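Oligogalacturonate lyase (Yersinia enterocolitica subsp. enterocolitica, PDB 3PE7) probably cleaves short oligogalacturonates, breakdown products of pectin, by beta-elimination in the cytoplasm, using a seven-bladed beta-propeller that carries a manganese ion. Local coordinates at residues 199-207 / 217-228; 335-345 / 365-375. All coordinates share one frame; numbering follows the deposited sequence.

Contact 1 (199-207 / 217-228); sequences DDSTVAFCH and RMWLINEDGTNM
The imidazole of His-207 lies face to face on the five-membered ring of Trp-219, with centroids 3.8 Å apart and planes at 22°, and Trp-219 NE1 sits over the centre of the imidazole. On the same side of the sheet, Trp-219 CB rests over the face of the Phe-205 ring, 3.7 Å from its centroid, in a CH-pi contact. Phe-205 CG stands between its backbone N and carbonyl carbon (chi1 66°), which swings the ring over the neighbouring strand; there CE2 meets Ile-221 CG2 at 3.8 Å, and Met-228 SD reaches the ring edge near CZ. On the other side of the sheet, Cys-206 SG lies over the centre of the Arg-217 guanidinium, 3.6 Å from CZ, while Ala-204 CB touches Leu-220 CD2. These pairs belong to an antiparallel hairpin, the two middle strands of a four-stranded propeller blade. Val-203 with Ile-221 and Phe-205 with Trp-219 are its hydrogen-bonded pairs. At the far end, Glu-223 N bonds to Ser-201 O, and a water lies within hydrogen-bonding distance of Ser-201 O, Thr-202 OG1 and Asn-222 OD1 and can donate to two of them at a time. Farther out, Asp-215 bonds His-207 ND1, the Ala-216 carbonyl takes Trp-219 NE1, and Glu-243 and Glu-208 hold the Arg-217 guanidinium through salt bridges.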
loop_
_atom_site.group_PDB
_atom_site.type_symbol
_atom_site.label_atom_id
_atom_site.label_comp_id
_atom_site.label_asym_id
_atom_site.label_seq_id
_atom_site.Cartn_x
_atom_site.Cartn_y
_atom_site.Cartn_z
ATOM N N ASP A 199 -12.187 0.527 14.271
ATOM C CA ASP A 199 -12.884 -0.671 14.766
ATOM C C ASP A 199 -11.894 -1.833 14.923
ATOM O O ASP A 199 -11.766 -2.681 14.044
ATOM C CB ASP A 199 -14.047 -1.048 13.837
ATOM C CG ASP A 199 -14.768 -2.326 14.259
ATOM O OD1 ASP A 199 -14.727 -2.678 15.462
ATOM O OD2 ASP A 199 -15.398 -2.968 13.386
ATOM N N ASP A 200 -11.191 -1.848 16.047
ATOM C CA ASP A 200 -10.241 -2.936 16.334
ATOM C C ASP A 200 -10.859 -4.323 16.370
ATOM O O ASP A 200 -10.135 -5.311 16.253
ATOM C CB ASP A 200 -9.496 -2.687 17.648
ATOM C CG ASP A 200 -8.614 -1.469 17.599
ATOM O OD1 ASP A 200 -7.896 -1.272 18.588
ATOM O OD2 ASP A 200 -8.626 -0.704 16.600
ATOM N N SER A 201 -12.181 -4.410 16.525
ATOM C CA SER A 201 -12.856 -5.697 16.576
ATOM C C SER A 201 -12.942 -6.385 15.201
ATOM O O SER A 201 -13.274 -7.569 15.126
ATOM C CB SER A 201 -14.252 -5.543 17.194
ATOM O OG SER A 201 -14.175 -5.280 18.604
ATOM N N THR A 202 -12.632 -5.656 14.122
ATOM C CA THR A 202 -12.742 -6.200 12.770
ATOM C C THR A 202 -11.393 -6.197 12.032
ATOM O O THR A 202 -10.763 -5.154 11.880
ATOM C CB THR A 202 -13.780 -5.424 11.934
ATOM O OG1 THR A 202 -15.051 -5.465 12.603
ATOM C CG2 THR A 202 -13.966 -6.051 10.561
ATOM N N VAL A 203 -10.976 -7.378 11.582
ATOM C CA VAL A 203 -9.771 -7.504 10.756
ATOM C C VAL A 203 -10.125 -8.132 9.412
ATOM O O VAL A 203 -10.743 -9.212 9.357
ATOM C CB VAL A 203 -8.678 -8.358 11.478
ATOM C CG1 VAL A 203 -7.397 -8.485 10.613
ATOM C CG2 VAL A 203 -8.349 -7.767 12.855
ATOM N N ALA A 204 -9.762 -7.452 8.317
ATOM C CA ALA A 204 -9.928 -8.018 6.993
ATOM C C ALA A 204 -8.628 -8.714 6.645
ATOM O O ALA A 204 -7.573 -8.314 7.121
ATOM C CB ALA A 204 -10.249 -6.926 5.954
ATOM N N PHE A 205 -8.721 -9.769 5.841
ATOM C CA PHE A 205 -7.522 -10.473 5.323
ATOM C C PHE A 205 -7.926 -11.240 4.084
ATOM O O PHE A 205 -9.108 -11.348 3.770
ATOM C CB PHE A 205 -6.909 -11.426 6.373
ATOM C CG PHE A 205 -7.793 -12.600 6.727
ATOM C CD1 PHE A 205 -7.560 -13.859 6.175
ATOM C CD2 PHE A 205 -8.848 -12.455 7.633
ATOM C CE1 PHE A 205 -8.374 -14.935 6.499
ATOM C CE2 PHE A 205 -9.662 -13.542 7.954
ATOM C CZ PHE A 205 -9.420 -14.779 7.389
ATOM N N CYS A 206 -6.944 -11.758 3.347
ATOM C CA CYS A 206 -7.255 -12.466 2.107
ATOM C C CYS A 206 -6.750 -13.901 2.072
ATOM O O CYS A 206 -5.851 -14.296 2.828
ATOM C CB CYS A 206 -6.718 -11.706 0.875
ATOM S SG CYS A 206 -4.903 -11.715 0.662
ATOM N N HIS A 207 -7.345 -14.664 1.165
ATOM C CA HIS A 207 -6.741 -15.914 0.710
ATOM C C HIS A 207 -5.936 -15.533 -0.514
ATOM O O HIS A 207 -6.504 -15.184 -1.557
ATOM C CB HIS A 207 -7.812 -16.945 0.380
ATOM C CG HIS A 207 -8.493 -17.514 1.589
ATOM N ND1 HIS A 207 -9.443 -18.512 1.503
ATOM C CD2 HIS A 207 -8.369 -17.226 2.907
ATOM C CE1 HIS A 207 -9.869 -18.817 2.716
ATOM N NE2 HIS A 207 -9.249 -18.038 3.585
ATOM N N ARG A 217 -11.640 -14.518 -2.189
ATOM C CA ARG A 217 -10.547 -13.619 -1.936
ATOM C C ARG A 217 -10.627 -13.028 -0.533
ATOM O O ARG A 217 -9.686 -13.119 0.225
ATOM C CB ARG A 217 -10.577 -12.488 -2.956
ATOM C CG ARG A 217 -9.253 -12.130 -3.505
ATOM C CD ARG A 217 -8.418 -11.244 -2.638
ATOM N NE ARG A 217 -7.052 -11.634 -2.874
ATOM C CZ ARG A 217 -5.968 -10.884 -2.713
ATOM N NH1 ARG A 217 -6.039 -9.634 -2.281
ATOM N NH2 ARG A 217 -4.794 -11.421 -2.984
ATOM N N MET A 218 -11.768 -12.430 -0.199
ATOM C CA MET A 218 -11.848 -11.490 0.914
ATOM C C MET A 218 -12.582 -12.075 2.118
ATOM O O MET A 218 -13.674 -12.627 1.987
ATOM C CB MET A 218 -12.558 -10.201 0.477
ATOM C CG MET A 218 -11.858 -9.408 -0.626
ATOM S SD MET A 218 -12.996 -8.182 -1.352
ATOM C CE MET A 218 -13.025 -6.928 -0.118
ATOM N N TRP A 219 -11.964 -11.911 3.281
ATOM C CA TRP A 219 -12.477 -12.437 4.545
ATOM C C TRP A 219 -12.429 -11.388 5.641
ATOM O O TRP A 219 -11.640 -10.438 5.588
ATOM C CB TRP A 219 -11.646 -13.658 4.975
ATOM C CG TRP A 219 -11.789 -14.777 3.990
ATOM C CD1 TRP A 219 -11.181 -14.868 2.769
ATOM C CD2 TRP A 219 -12.629 -15.935 4.108
ATOM N NE1 TRP A 219 -11.569 -16.017 2.135
ATOM C CE2 TRP A 219 -12.456 -16.692 2.932
ATOM C CE3 TRP A 219 -13.497 -16.418 5.110
ATOM C CZ2 TRP A 219 -13.128 -17.906 2.707
ATOM C CZ3 TRP A 219 -14.167 -17.642 4.886
ATOM C CH2 TRP A 219 -13.970 -18.361 3.693
ATOM N N LEU A 220 -13.317 -11.534 6.613
ATOM C CA LEU A 220 -13.247 -10.763 7.835
ATOM C C LEU A 220 -13.142 -11.745 8.996
ATOM O O LEU A 220 -13.619 -12.881 8.915
ATOM C CB LEU A 220 -14.500 -9.905 8.024
ATOM C CG LEU A 220 -14.850 -8.836 7.000
ATOM C CD1 LEU A 220 -16.159 -8.188 7.444
ATOM C CD2 LEU A 220 -13.751 -7.776 6.955
ATOM N N ILE A 221 -12.517 -11.299 10.075
ATOM C CA ILE A 221 -12.521 -12.066 11.324
ATOM C C ILE A 221 -12.525 -11.080 12.479
ATOM O O ILE A 221 -12.026 -9.946 12.353
ATOM C CB ILE A 221 -11.302 -13.045 11.400
ATOM C CG1 ILE A 221 -11.490 -14.109 12.491
ATOM C CG2 ILE A 221 -9.974 -12.279 11.547
ATOM C CD1 ILE A 221 -10.501 -15.280 12.360
ATOM N N ASN A 222 -13.102 -11.488 13.606
ATOM C CA ASN A 222 -12.998 -10.679 14.810
ATOM C C ASN A 222 -11.589 -10.736 15.355
ATOM O O ASN A 222 -10.871 -11.729 15.148
ATOM C CB ASN A 222 -13.985 -11.146 15.883
ATOM C CG ASN A 222 -15.438 -10.926 15.498
ATOM O OD1 ASN A 222 -15.764 -10.203 14.551
ATOM N ND2 ASN A 222 -16.330 -11.534 16.269
ATOM N N GLU A 223 -11.204 -9.682 16.069
ATOM C CA GLU A 223 -9.878 -9.575 16.661
ATOM C C GLU A 223 -9.544 -10.769 17.554
ATOM O O GLU A 223 -8.392 -11.176 17.636
ATOM C CB GLU A 223 -9.768 -8.288 17.462
ATOM C CG GLU A 223 -8.346 -7.861 17.762
ATOM C CD GLU A 223 -8.293 -6.656 18.643
ATOM O OE1 GLU A 223 -7.310 -5.894 18.536
ATOM O OE2 GLU A 223 -9.249 -6.459 19.435
ATOM N N ASP A 224 -10.555 -11.337 18.210
ATOM C CA ASP A 224 -10.301 -12.451 19.124
ATOM C C ASP A 224 -10.293 -13.809 18.418
ATOM O O ASP A 224 -10.211 -14.851 19.078
ATOM C CB ASP A 224 -11.297 -12.426 20.292
ATOM C CG ASP A 224 -12.736 -12.642 19.844
ATOM O OD1 ASP A 224 -12.987 -12.940 18.650
ATOM O OD2 ASP A 224 -13.637 -12.513 20.693
ATOM N N GLY A 225 -10.366 -13.800 17.081
ATOM C CA GLY A 225 -10.369 -15.032 16.297
ATOM C C GLY A 225 -11.727 -15.632 15.990
ATOM O O GLY A 225 -11.830 -16.575 15.192
ATOM N N THR A 226 -12.787 -15.086 16.590
ATOM C CA THR A 226 -14.129 -15.600 16.345
ATOM C C THR A 226 -14.744 -15.029 15.070
ATOM O O THR A 226 -14.267 -14.021 14.537
ATOM C CB THR A 226 -15.103 -15.325 17.530
ATOM O OG1 THR A 226 -15.316 -13.915 17.673
ATOM C CG2 THR A 226 -14.571 -15.896 18.825
ATOM N N ASN A 227 -15.791 -15.694 14.585
ATOM C CA ASN A 227 -16.675 -15.165 13.547
ATOM C C ASN A 227 -15.956 -14.912 12.222
ATOM O O ASN A 227 -16.125 -13.858 11.604
ATOM C CB ASN A 227 -17.359 -13.878 14.020
ATOM C CG ASN A 227 -18.777 -13.745 13.497
ATOM O OD1 ASN A 227 -19.039 -12.971 12.577
ATOM N ND2 ASN A 227 -19.714 -14.494 14.106
ATOM N N MET A 228 -15.149 -15.878 11.802
ATOM C CA MET A 228 -14.512 -15.786 10.499
ATOM C C MET A 228 -15.568 -15.942 9.408
ATOM O O MET A 228 -16.315 -16.922 9.389
ATOM C CB MET A 228 -13.399 -16.834 10.371
ATOM C CG MET A 228 -12.629 -16.749 9.061
ATOM S SD MET A 228 -11.321 -17.984 8.928
ATOM C CE MET A 228 -12.279 -19.499 8.914
HETATM O O HOH W 1 -15.845 -7.979 13.383
HETATM O O HOH W 2 -11.771 -6.863 20.153
HETATM O O HOH W 3 -6.034 -14.072 -4.146
#

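Contact 2 (335-345 / 365-375); sequences VARHDTSWKVF and ILFTSDVHGKP
Val-335 CG2 meets Ile-365 CD1 at 3.9 Å, an apolar touch where the two strands belong to different sheets. Next, CA and CB of His-338 pack against CE1 of Phe-367, and His-338 O accepts a hydrogen bond from Ser-369 OG (2.6 Å). With chi1 at 179°, that hydroxyl points away from its own N and across to the His-338 carbonyl; it also accepts from Val-371 N, an ST turn, and is thereby held by two bonds. Asp-339 CB lies against Val-371 CG2 at 3.5 Å, its carboxylate gripped side-on by Arg-337. Ser-341 then holds both oxygens of Asp-370: its N reaches OD2 (2.9 Å) on the syn side, and its OG gives its proton to the syn lone pair of OD1 (2.6 Å). Ser-341 OG in turn accepts from Lys-343 N, a second ST turn. Phe-345 sets its edge toward Asp-370, CE2 being 3.3 Å from OD1, with ring and carboxylate planes 79° apart. Pro-375 CD sits over the centre of one ring face, 3.6 Å from the centroid, a CH-pi contact. Such packing of an outer strand and its following loop on the next sheet is the blade-to-blade interface of a beta-propeller, here within about 7 Å, side chain to side chain, of the manganese ligands His-353 and His-355.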
loop_
_atom_site.group_PDB
_atom_site.type_symbol
_atom_site.label_atom_id
_atom_site.label_comp_id
_atom_site.label_asym_id
_atom_site.label_seq_id
_atom_site.Cartn_x
_atom_site.Cartn_y
_atom_site.Cartn_z
ATOM N N VAL A 335 -6.608 12.281 -15.249
ATOM C CA VAL A 335 -6.045 13.492 -14.658
ATOM C C VAL A 335 -4.601 13.796 -15.069
ATOM O O VAL A 335 -4.198 14.964 -15.179
ATOM C CB VAL A 335 -6.233 13.519 -13.116
ATOM C CG1 VAL A 335 -7.731 13.537 -12.769
ATOM C CG2 VAL A 335 -5.560 12.344 -12.456
ATOM N N ALA A 336 -3.838 12.739 -15.313
ATOM C CA ALA A 336 -2.430 12.871 -15.699
ATOM C C ALA A 336 -1.891 11.518 -16.122
ATOM O O ALA A 336 -2.541 10.499 -15.935
ATOM C CB ALA A 336 -1.608 13.430 -14.553
ATOM N N ARG A 337 -0.702 11.530 -16.709
ATOM C CA ARG A 337 -0.009 10.308 -17.079
ATOM C C ARG A 337 0.906 9.900 -15.940
ATOM O O ARG A 337 1.629 10.733 -15.389
ATOM C CB ARG A 337 0.858 10.558 -18.320
ATOM C CG ARG A 337 0.086 11.099 -19.538
ATOM C CD ARG A 337 1.067 11.515 -20.665
ATOM N NE ARG A 337 1.725 10.340 -21.254
ATOM C CZ ARG A 337 1.230 9.612 -22.247
ATOM N NH1 ARG A 337 0.076 9.954 -22.832
ATOM N NH2 ARG A 337 1.888 8.546 -22.665
ATOM N N HIS A 338 0.898 8.616 -15.586
ATOM C CA HIS A 338 2.004 8.099 -14.769
ATOM C C HIS A 338 3.209 7.707 -15.649
ATOM O O HIS A 338 4.372 7.914 -15.252
ATOM C CB HIS A 338 1.546 6.954 -13.833
ATOM C CG HIS A 338 1.118 5.701 -14.537
ATOM N ND1 HIS A 338 -0.182 5.245 -14.531
ATOM C CD2 HIS A 338 1.833 4.783 -15.225
ATOM C CE1 HIS A 338 -0.258 4.121 -15.226
ATOM N NE2 HIS A 338 0.959 3.818 -15.654
ATOM N N ASP A 339 2.939 7.166 -16.841
ATOM C CA ASP A 339 4.011 6.757 -17.785
ATOM C C ASP A 339 5.056 5.790 -17.207
ATOM O O ASP A 339 6.210 5.765 -17.669
ATOM C CB ASP A 339 4.732 7.989 -18.372
ATOM C CG ASP A 339 4.071 8.532 -19.618
ATOM O OD1 ASP A 339 3.553 7.728 -20.436
ATOM O OD2 ASP A 339 4.092 9.771 -19.784
ATOM N N THR A 340 4.682 4.990 -16.215
ATOM C CA THR A 340 5.639 4.009 -15.689
ATOM C C THR A 340 5.885 2.885 -16.689
ATOM O O THR A 340 5.004 2.560 -17.490
ATOM C CB THR A 340 5.256 3.465 -14.288
ATOM O OG1 THR A 340 6.441 2.982 -13.662
ATOM C CG2 THR A 340 4.249 2.326 -14.367
ATOM N N SER A 341 7.082 2.312 -16.633
ATOM C CA SER A 341 7.473 1.201 -17.513
ATOM C C SER A 341 7.056 -0.146 -16.939
ATOM O O SER A 341 7.021 -1.152 -17.669
ATOM C CB SER A 341 8.997 1.191 -17.719
ATOM O OG SER A 341 9.639 0.685 -16.554
ATOM N N TRP A 342 6.781 -0.153 -15.628
ATOM C CA TRP A 342 6.520 -1.373 -14.853
ATOM C C TRP A 342 7.729 -2.304 -14.713
ATOM O O TRP A 342 7.593 -3.448 -14.236
ATOM C CB TRP A 342 5.321 -2.136 -15.429
ATOM C CG TRP A 342 4.068 -1.308 -15.505
ATOM C CD1 TRP A 342 3.580 -0.653 -16.610
ATOM C CD2 TRP A 342 3.125 -1.067 -14.448
ATOM N NE1 TRP A 342 2.407 -0.011 -16.307
ATOM C CE2 TRP A 342 2.096 -0.257 -14.988
ATOM C CE3 TRP A 342 3.057 -1.445 -13.097
ATOM C CZ2 TRP A 342 1.015 0.194 -14.222
ATOM C CZ3 TRP A 342 1.967 -0.998 -12.336
ATOM C CH2 TRP A 342 0.973 -0.184 -12.903
ATOM N N LYS A 343 8.915 -1.813 -15.093
ATOM C CA LYS A 343 10.112 -2.659 -15.098
ATOM C C LYS A 343 10.566 -2.927 -13.675
ATOM O O LYS A 343 10.256 -2.173 -12.738
ATOM C CB LYS A 343 11.258 -1.993 -15.887
ATOM C CG LYS A 343 11.075 -2.089 -17.401
ATOM C CD LYS A 343 12.085 -1.226 -18.153
ATOM C CE LYS A 343 11.851 -1.328 -19.656
ATOM N NZ LYS A 343 12.813 -0.501 -20.456
ATOM N N VAL A 344 11.321 -4.011 -13.518
ATOM C CA VAL A 344 11.939 -4.338 -12.248
ATOM C C VAL A 344 13.231 -3.531 -12.077
ATOM O O VAL A 344 14.050 -3.445 -13.007
ATOM C CB VAL A 344 12.230 -5.855 -12.190
ATOM C CG1 VAL A 344 13.042 -6.227 -10.936
ATOM C CG2 VAL A 344 10.918 -6.638 -12.269
ATOM N N PHE A 345 13.412 -2.903 -10.919
ATOM C CA PHE A 345 14.726 -2.354 -10.590
ATOM C C PHE A 345 15.260 -3.087 -9.365
ATOM O O PHE A 345 14.552 -3.231 -8.366
ATOM C CB PHE A 345 14.667 -0.846 -10.276
ATOM C CG PHE A 345 14.542 0.038 -11.484
ATOM C CD1 PHE A 345 15.630 0.821 -11.915
ATOM C CD2 PHE A 345 13.340 0.117 -12.180
ATOM C CE1 PHE A 345 15.512 1.657 -13.020
ATOM C CE2 PHE A 345 13.211 0.971 -13.294
ATOM C CZ PHE A 345 14.291 1.727 -13.711
ATOM N N ILE A 365 -2.375 14.107 -6.327
ATOM C CA ILE A 365 -2.066 12.702 -6.125
ATOM C C ILE A 365 -0.555 12.456 -6.144
ATOM O O ILE A 365 0.190 13.074 -6.932
ATOM C CB ILE A 365 -2.812 11.789 -7.132
ATOM C CG1 ILE A 365 -2.644 12.289 -8.561
ATOM C CG2 ILE A 365 -4.336 11.693 -6.764
ATOM C CD1 ILE A 365 -3.138 11.281 -9.612
ATOM N N LEU A 366 -0.111 11.564 -5.268
ATOM C CA LEU A 366 1.308 11.177 -5.166
ATOM C C LEU A 366 1.500 9.824 -5.813
ATOM O O LEU A 366 0.735 8.891 -5.541
ATOM C CB LEU A 366 1.741 11.089 -3.697
ATOM C CG LEU A 366 3.172 10.557 -3.450
ATOM C CD1 LEU A 366 4.197 11.607 -3.829
ATOM C CD2 LEU A 366 3.367 10.104 -1.974
ATOM N N PHE A 367 2.528 9.698 -6.643
ATOM C CA PHE A 367 2.797 8.406 -7.294
ATOM C C PHE A 367 4.264 8.258 -7.650
ATOM O O PHE A 367 4.990 9.253 -7.727
ATOM C CB PHE A 367 1.913 8.222 -8.550
ATOM C CG PHE A 367 2.156 9.235 -9.635
ATOM C CD1 PHE A 367 2.956 8.900 -10.726
ATOM C CD2 PHE A 367 1.575 10.513 -9.588
ATOM C CE1 PHE A 367 3.180 9.827 -11.757
ATOM C CE2 PHE A 367 1.799 11.448 -10.618
ATOM C CZ PHE A 367 2.594 11.100 -11.702
ATOM N N THR A 368 4.691 7.014 -7.861
ATOM C CA THR A 368 6.030 6.722 -8.432
ATOM C C THR A 368 5.957 6.488 -9.951
ATOM O O THR A 368 5.003 5.900 -10.461
ATOM C CB THR A 368 6.654 5.443 -7.798
ATOM O OG1 THR A 368 6.637 5.520 -6.377
ATOM C CG2 THR A 368 8.098 5.241 -8.240
ATOM N N SER A 369 6.997 6.924 -10.658
ATOM C CA SER A 369 7.205 6.494 -12.043
ATOM C C SER A 369 8.691 6.556 -12.364
ATOM O O SER A 369 9.420 7.336 -11.767
ATOM C CB SER A 369 6.449 7.409 -13.000
ATOM O OG SER A 369 6.672 6.985 -14.341
ATOM N N ASP A 370 9.118 5.710 -13.315
ATOM C CA ASP A 370 10.464 5.778 -13.870
ATOM C C ASP A 370 10.515 6.431 -15.250
ATOM O O ASP A 370 11.484 6.233 -15.988
ATOM C CB ASP A 370 11.087 4.370 -13.934
ATOM C CG ASP A 370 10.417 3.473 -14.960
ATOM O OD1 ASP A 370 11.029 2.443 -15.308
ATOM O OD2 ASP A 370 9.293 3.777 -15.404
ATOM N N VAL A 371 9.475 7.196 -15.602
ATOM C CA VAL A 371 9.395 7.874 -16.899
ATOM C C VAL A 371 10.663 8.658 -17.280
ATOM O O VAL A 371 11.022 8.706 -18.462
ATOM C CB VAL A 371 8.127 8.789 -16.989
ATOM C CG1 VAL A 371 8.121 9.858 -15.891
ATOM C CG2 VAL A 371 7.978 9.416 -18.388
ATOM N N HIS A 372 11.343 9.237 -16.293
ATOM C CA HIS A 372 12.505 10.081 -16.574
ATOM C C HIS A 372 13.855 9.433 -16.286
ATOM O O HIS A 372 14.892 10.116 -16.295
ATOM C CB HIS A 372 12.360 11.417 -15.837
ATOM C CG HIS A 372 11.115 12.158 -16.205
ATOM N ND1 HIS A 372 10.258 12.687 -15.262
ATOM C CD2 HIS A 372 10.562 12.423 -17.413
ATOM C CE1 HIS A 372 9.239 13.265 -15.875
ATOM N NE2 HIS A 372 9.398 13.116 -17.181
ATOM N N GLY A 373 13.840 8.127 -16.027
ATOM C CA GLY A 373 15.077 7.381 -15.810
ATOM C C GLY A 373 14.880 6.302 -14.766
ATOM O O GLY A 373 14.374 5.224 -15.057
ATOM N N LYS A 374 15.258 6.604 -13.536
ATOM C CA LYS A 374 15.012 5.676 -12.442
ATOM C C LYS A 374 13.683 6.071 -11.792
ATOM O O LYS A 374 13.180 7.167 -12.045
ATOM C CB LYS A 374 16.168 5.728 -11.447
ATOM C CG LYS A 374 17.499 5.249 -12.058
ATOM C CD LYS A 374 18.631 5.516 -11.102
ATOM C CE LYS A 374 19.959 5.052 -11.662
ATOM N NZ LYS A 374 21.030 5.429 -10.688
ATOM N N PRO A 375 13.130 5.191 -10.942
ATOM C CA PRO A 375 11.947 5.558 -10.158
ATOM C C PRO A 375 12.106 6.903 -9.431
ATOM O O PRO A 375 13.159 7.188 -8.846
ATOM C CB PRO A 375 11.840 4.423 -9.146
ATOM C CG PRO A 375 12.413 3.237 -9.897
ATOM C CD PRO A 375 13.573 3.810 -10.659
HETATM O O HOH W 4 8.845 4.753 -18.019
#

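How the contacts relate
Contact 1 comes wholly ahead of contact 2 in the sequence, and the two lie on opposite sides of the propeller, their centres about 34 Å and their nearest atoms about 15 Å apart. They share no sheet. Contact 1 joins neighbouring strands within the sheet of 190-196, 202-207, 218-222 and 229-230, whereas contact 2 runs between sheets, from strand 331-337 and the loop after it to strand 364-369 and its turn. The latter strand pairs with 376-381 and, through it, with strands 22-25 and 12-15, so this sheet combines N-terminal and C-terminal strands and closes the ring, as is usual in beta-propellers. Each contact has a side chain about 10 or 11 Å from the manganese ion.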